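Local coordinates for gala protein type 1, 3 or 4 (Legionella pneumophila subsp. pneumophila, PDB 4XA9) that is a leucine-rich-repeat protein that may bind small GTPases and stimulate their GTPase activity, at residues A84-T94 with E106-L117. Residues are numbered along the deposited sequence; the frame is centred on the assembly and turned at random. Where two conformers were deposited one is given.
Sequences AQWLSEDNHIT and EGVKALAANAKL
Ala84 sets its methyl against the backbone of Gly107, its CB 3.6 Å from Gly107 CA, and two small residues let helices 80-87 and 104-113 come this near. Ala110 answers from the second helix: its CB points at the first and lies 3.6 Å from Gln85 CA, and Gln85 CG rests against this same methyl, its extended chain running past. Ser88, also small, brings its CB to 3.4 Å from Ala110 O. Deeper in, Leu111 sends CD2 to 3.6 Å from Ala84 O while CD1 reaches the Ala84 methyl; a branched side chain suits this place, since it also meets Leu96 in the core. Farther along, Ile93 and Leu117 lie side by side and point the same way, CG2 of the first 4.0 Å from CD2 of the second.

These are adjacent turns of a leucine-rich-repeat solenoid, in which helices line one side and short parallel strands the other; Thr94 leads into strand 95-97 and bonds through its backbone to Ser70 and Thr119.

Hydrogen bonding between the two segments runs through water. Asn114, with CG anti to the backbone N (chi1 -180°), presents an amide face to Ser88 O, 3.5 Å from CG, so the ND2 hydrogens point elsewhere; its OD1 takes Lys116 N in an Asx turn, while ND2 gives a hydrogen bond to a water that in turn donates to Asp90 O and Ile93 O. Asp90 shapes the opposing loop: OD2 accepts both His92 N, from above the carboxylate plane, and Ile93 N, and OD1 hydrogen bonds to Asn65 N, just beyond helix 57-63. Lys116, bent at chi2 (65°), lays its aliphatic chain over Ile93 O and the Thr94 methyl, CE 3.6 Å from Thr94 CG2, and its NZ donates to a water 2.9 Å away.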
loop_
_atom_site.group_PDB
_atom_site.type_symbol
_atom_site.label_atom_id
_atom_site.label_comp_id
_atom_site.label_asym_id
_atom_site.label_seq_id
_atom_site.Cartn_x
_atom_site.Cartn_y
_atom_site.Cartn_z
ATOM N N ALA A 84 -13.472 -15.910 2.845
ATOM C CA ALA A 84 -12.232 -16.661 2.718
ATOM C C ALA A 84 -12.472 -18.162 2.901
ATOM O O ALA A 84 -11.876 -18.981 2.210
ATOM C CB ALA A 84 -11.201 -16.160 3.727
ATOM N N GLN A 85 -13.346 -18.521 3.832
ATOM C CA GLN A 85 -13.648 -19.927 4.065
ATOM C C GLN A 85 -14.204 -20.579 2.798
ATOM O O GLN A 85 -13.845 -21.706 2.448
ATOM C CB GLN A 85 -14.636 -20.077 5.225
ATOM C CG GLN A 85 -14.016 -19.801 6.589
ATOM C CD GLN A 85 -15.040 -19.793 7.707
ATOM O OE1 GLN A 85 -16.159 -20.286 7.545
ATOM N NE2 GLN A 85 -14.666 -19.222 8.848
ATOM N N TRP A 86 -15.065 -19.850 2.125
ATOM C CA TRP A 86 -15.694 -20.314 0.920
ATOM C C TRP A 86 -14.763 -20.428 -0.262
ATOM O O TRP A 86 -14.782 -21.374 -0.963
ATOM C CB TRP A 86 -17.036 -19.616 0.644
ATOM C CG TRP A 86 -17.998 -20.458 1.329
ATOM C CD1 TRP A 86 -18.324 -20.400 2.636
ATOM C CD2 TRP A 86 -18.603 -21.656 0.809
ATOM N NE1 TRP A 86 -19.125 -21.441 2.953
ATOM C CE2 TRP A 86 -19.341 -22.220 1.850
ATOM C CE3 TRP A 86 -18.626 -22.266 -0.453
ATOM C CZ2 TRP A 86 -20.096 -23.397 1.691
ATOM C CZ3 TRP A 86 -19.391 -23.423 -0.628
ATOM C CH2 TRP A 86 -20.102 -23.986 0.444
ATOM N N LEU A 87 -13.949 -19.421 -0.441
ATOM C CA LEU A 87 -12.937 -19.448 -1.485
ATOM C C LEU A 87 -12.039 -20.674 -1.334
ATOM O O LEU A 87 -11.528 -21.202 -2.321
ATOM C CB LEU A 87 -12.095 -18.171 -1.453
ATOM C CG LEU A 87 -12.746 -16.919 -2.041
ATOM C CD1 LEU A 87 -11.846 -15.697 -1.847
ATOM C CD2 LEU A 87 -13.038 -17.137 -3.512
ATOM N N SER A 88 -11.857 -21.139 -0.099
ATOM C CA SER A 88 -10.961 -22.267 0.139
ATOM C C SER A 88 -11.549 -23.545 -0.446
ATOM O O SER A 88 -10.852 -24.552 -0.579
ATOM C CB SER A 88 -10.679 -22.448 1.634
ATOM O OG SER A 88 -11.806 -22.968 2.318
ATOM N N GLU A 89 -12.831 -23.490 -0.808
ATOM C CA GLU A 89 -13.521 -24.632 -1.392
ATOM C C GLU A 89 -13.454 -24.624 -2.918
ATOM O O GLU A 89 -13.915 -25.568 -3.571
ATOM C CB GLU A 89 -14.988 -24.655 -0.952
ATOM C CG GLU A 89 -15.215 -24.512 0.548
ATOM C CD GLU A 89 -14.706 -25.698 1.339
ATOM O OE1 GLU A 89 -14.506 -26.775 0.739
ATOM O OE2 GLU A 89 -14.505 -25.551 2.565
ATOM N N ASP A 90 -12.901 -23.562 -3.497
ATOM C CA ASP A 90 -12.880 -23.479 -4.949
ATOM C C ASP A 90 -11.871 -24.439 -5.538
ATOM O O ASP A 90 -10.750 -24.565 -5.046
ATOM C CB ASP A 90 -12.583 -22.067 -5.437
ATOM C CG ASP A 90 -12.780 -21.935 -6.937
ATOM O OD1 ASP A 90 -13.919 -21.655 -7.375
ATOM O OD2 ASP A 90 -11.800 -22.126 -7.682
ATOM N N ASN A 91 -12.268 -25.104 -6.611
ATOM C CA ASN A 91 -11.449 -26.173 -7.158
ATOM C C ASN A 91 -10.586 -25.771 -8.358
ATOM O O ASN A 91 -9.909 -26.621 -8.942
ATOM C CB ASN A 91 -12.349 -27.358 -7.510
ATOM C CG ASN A 91 -13.009 -27.958 -6.277
ATOM O OD1 ASN A 91 -12.342 -28.205 -5.268
ATOM N ND2 ASN A 91 -14.315 -28.187 -6.344
ATOM N N HIS A 92 -10.572 -24.483 -8.701
ATOM C CA HIS A 92 -9.720 -24.005 -9.801
ATOM C C HIS A 92 -8.688 -22.960 -9.381
ATOM O O HIS A 92 -7.637 -22.828 -10.005
ATOM C CB HIS A 92 -10.577 -23.423 -10.920
ATOM C CG HIS A 92 -11.241 -24.457 -11.771
ATOM N ND1 HIS A 92 -12.535 -24.875 -11.555
ATOM C CD2 HIS A 92 -10.794 -25.152 -12.843
ATOM C CE1 HIS A 92 -12.857 -25.785 -12.457
ATOM N NE2 HIS A 92 -11.818 -25.973 -13.249
ATOM N N ILE A 93 -8.994 -22.200 -8.341
ATOM C CA ILE A 93 -8.132 -21.086 -7.958
ATOM C C ILE A 93 -6.803 -21.579 -7.380
ATOM O O ILE A 93 -6.772 -22.387 -6.452
ATOM C CB ILE A 93 -8.861 -20.156 -6.964
ATOM C CG1 ILE A 93 -10.016 -19.450 -7.691
ATOM C CG2 ILE A 93 -7.903 -19.140 -6.364
ATOM C CD1 ILE A 93 -10.874 -18.567 -6.807
ATOM N N THR A 94 -5.706 -21.111 -7.971
ATOM C CA THR A 94 -4.361 -21.467 -7.525
ATOM C C THR A 94 -3.590 -20.212 -7.121
ATOM O O THR A 94 -2.652 -20.268 -6.321
ATOM C CB THR A 94 -3.567 -22.213 -8.625
ATOM O OG1 THR A 94 -3.508 -21.405 -9.804
ATOM C CG2 THR A 94 -4.219 -23.552 -8.960
ATOM N N GLU A 106 -9.288 -16.643 11.190
ATOM C CA GLU A 106 -10.238 -17.691 10.828
ATOM C C GLU A 106 -10.336 -17.837 9.314
ATOM O O GLU A 106 -10.490 -18.941 8.796
ATOM C CB GLU A 106 -11.619 -17.396 11.417
ATOM C CG GLU A 106 -11.678 -17.439 12.941
ATOM C CD GLU A 106 -11.353 -18.812 13.515
ATOM O OE1 GLU A 106 -11.705 -19.830 12.877
ATOM O OE2 GLU A 106 -10.750 -18.871 14.608
ATOM N N GLY A 107 -10.249 -16.715 8.606
ATOM C CA GLY A 107 -10.312 -16.741 7.158
ATOM C C GLY A 107 -9.096 -17.448 6.602
ATOM O O GLY A 107 -9.196 -18.305 5.728
ATOM N N VAL A 108 -7.936 -17.107 7.145
ATOM C CA VAL A 108 -6.673 -17.653 6.667
ATOM C C VAL A 108 -6.526 -19.121 7.061
ATOM O O VAL A 108 -5.822 -19.887 6.403
ATOM C CB VAL A 108 -5.486 -16.808 7.194
ATOM C CG1 VAL A 108 -4.437 -17.666 7.905
ATOM C CG2 VAL A 108 -4.876 -16.018 6.055
ATOM N N LYS A 109 -7.210 -19.512 8.135
ATOM C CA LYS A 109 -7.207 -20.901 8.585
ATOM C C LYS A 109 -7.709 -21.813 7.471
ATOM O O LYS A 109 -7.104 -22.843 7.156
ATOM C CB LYS A 109 -8.079 -21.062 9.830
ATOM C CG LYS A 109 -8.012 -22.436 10.476
ATOM C CD LYS A 109 -9.079 -22.577 11.554
ATOM C CE LYS A 109 -8.913 -23.860 12.348
ATOM N NZ LYS A 109 -7.694 -23.821 13.201
ATOM N N ALA A 110 -8.819 -21.418 6.863
ATOM C CA ALA A 110 -9.394 -22.174 5.757
ATOM C C ALA A 110 -8.480 -22.176 4.531
ATOM O O ALA A 110 -8.237 -23.222 3.931
ATOM C CB ALA A 110 -10.762 -21.612 5.397
ATOM N N LEU A 111 -7.976 -21.003 4.159
ATOM C CA LEU A 111 -7.132 -20.889 2.976
ATOM C C LEU A 111 -5.859 -21.718 3.105
ATOM O O LEU A 111 -5.382 -22.297 2.129
ATOM C CB LEU A 111 -6.769 -19.425 2.718
ATOM C CG LEU A 111 -7.933 -18.548 2.276
ATOM C CD1 LEU A 111 -7.479 -17.112 2.136
ATOM C CD2 LEU A 111 -8.523 -19.060 0.965
ATOM N N ALA A 112 -5.312 -21.780 4.313
ATOM C CA ALA A 112 -4.063 -22.492 4.525
ATOM C C ALA A 112 -4.277 -23.993 4.383
ATOM O O ALA A 112 -3.334 -24.738 4.120
ATOM C CB ALA A 112 -3.485 -22.158 5.892
ATOM N N ALA A 113 -5.522 -24.428 4.552
ATOM C CA ALA A 113 -5.869 -25.844 4.434
ATOM C C ALA A 113 -6.186 -26.236 2.991
ATOM O O ALA A 113 -6.311 -27.418 2.674
ATOM C CB ALA A 113 -7.048 -26.174 5.340
ATOM N N ASN A 114 -6.311 -25.239 2.116
ATOM C CA ASN A 114 -6.519 -25.493 0.695
ATOM C C ASN A 114 -5.210 -25.792 -0.040
ATOM O O ASN A 114 -4.428 -24.884 -0.329
ATOM C CB ASN A 114 -7.232 -24.304 0.050
ATOM C CG ASN A 114 -7.485 -24.507 -1.432
ATOM O OD1 ASN A 114 -7.328 -25.609 -1.957
ATOM N ND2 ASN A 114 -7.909 -23.447 -2.108
ATOM N N ALA A 115 -4.985 -27.065 -0.358
ATOM C CA ALA A 115 -3.740 -27.489 -0.996
ATOM C C ALA A 115 -3.668 -27.073 -2.467
ATOM O O ALA A 115 -2.615 -27.174 -3.094
ATOM C CB ALA A 115 -3.571 -28.995 -0.866
ATOM N N LYS A 116 -4.786 -26.607 -3.014
ATOM C CA LYS A 116 -4.822 -26.147 -4.400
ATOM C C LYS A 116 -4.020 -24.849 -4.556
ATOM O O LYS A 116 -3.370 -24.625 -5.583
ATOM C CB LYS A 116 -6.272 -25.952 -4.856
ATOM C CG LYS A 116 -6.450 -25.646 -6.331
ATOM C CD LYS A 116 -6.002 -26.813 -7.193
ATOM C CE LYS A 116 -6.257 -26.546 -8.668
ATOM N NZ LYS A 116 -5.804 -27.677 -9.527
ATOM N N LEU A 117 -4.048 -24.013 -3.520
ATOM C CA LEU A 117 -3.389 -22.709 -3.557
ATOM C C LEU A 117 -1.871 -22.770 -3.693
ATOM O O LEU A 117 -1.186 -23.440 -2.918
ATOM C CB LEU A 117 -3.733 -21.901 -2.307
ATOM C CG LEU A 117 -5.067 -21.161 -2.303
ATOM C CD1 LEU A 117 -5.141 -20.226 -1.098
ATOM C CD2 LEU A 117 -5.279 -20.405 -3.614
HETATM O O HOH W 1 -10.098 -25.485 3.774
HETATM O O HOH W 2 -8.622 -22.822 -4.539
HETATM O O HOH W 3 -7.768 -27.320 -11.589
#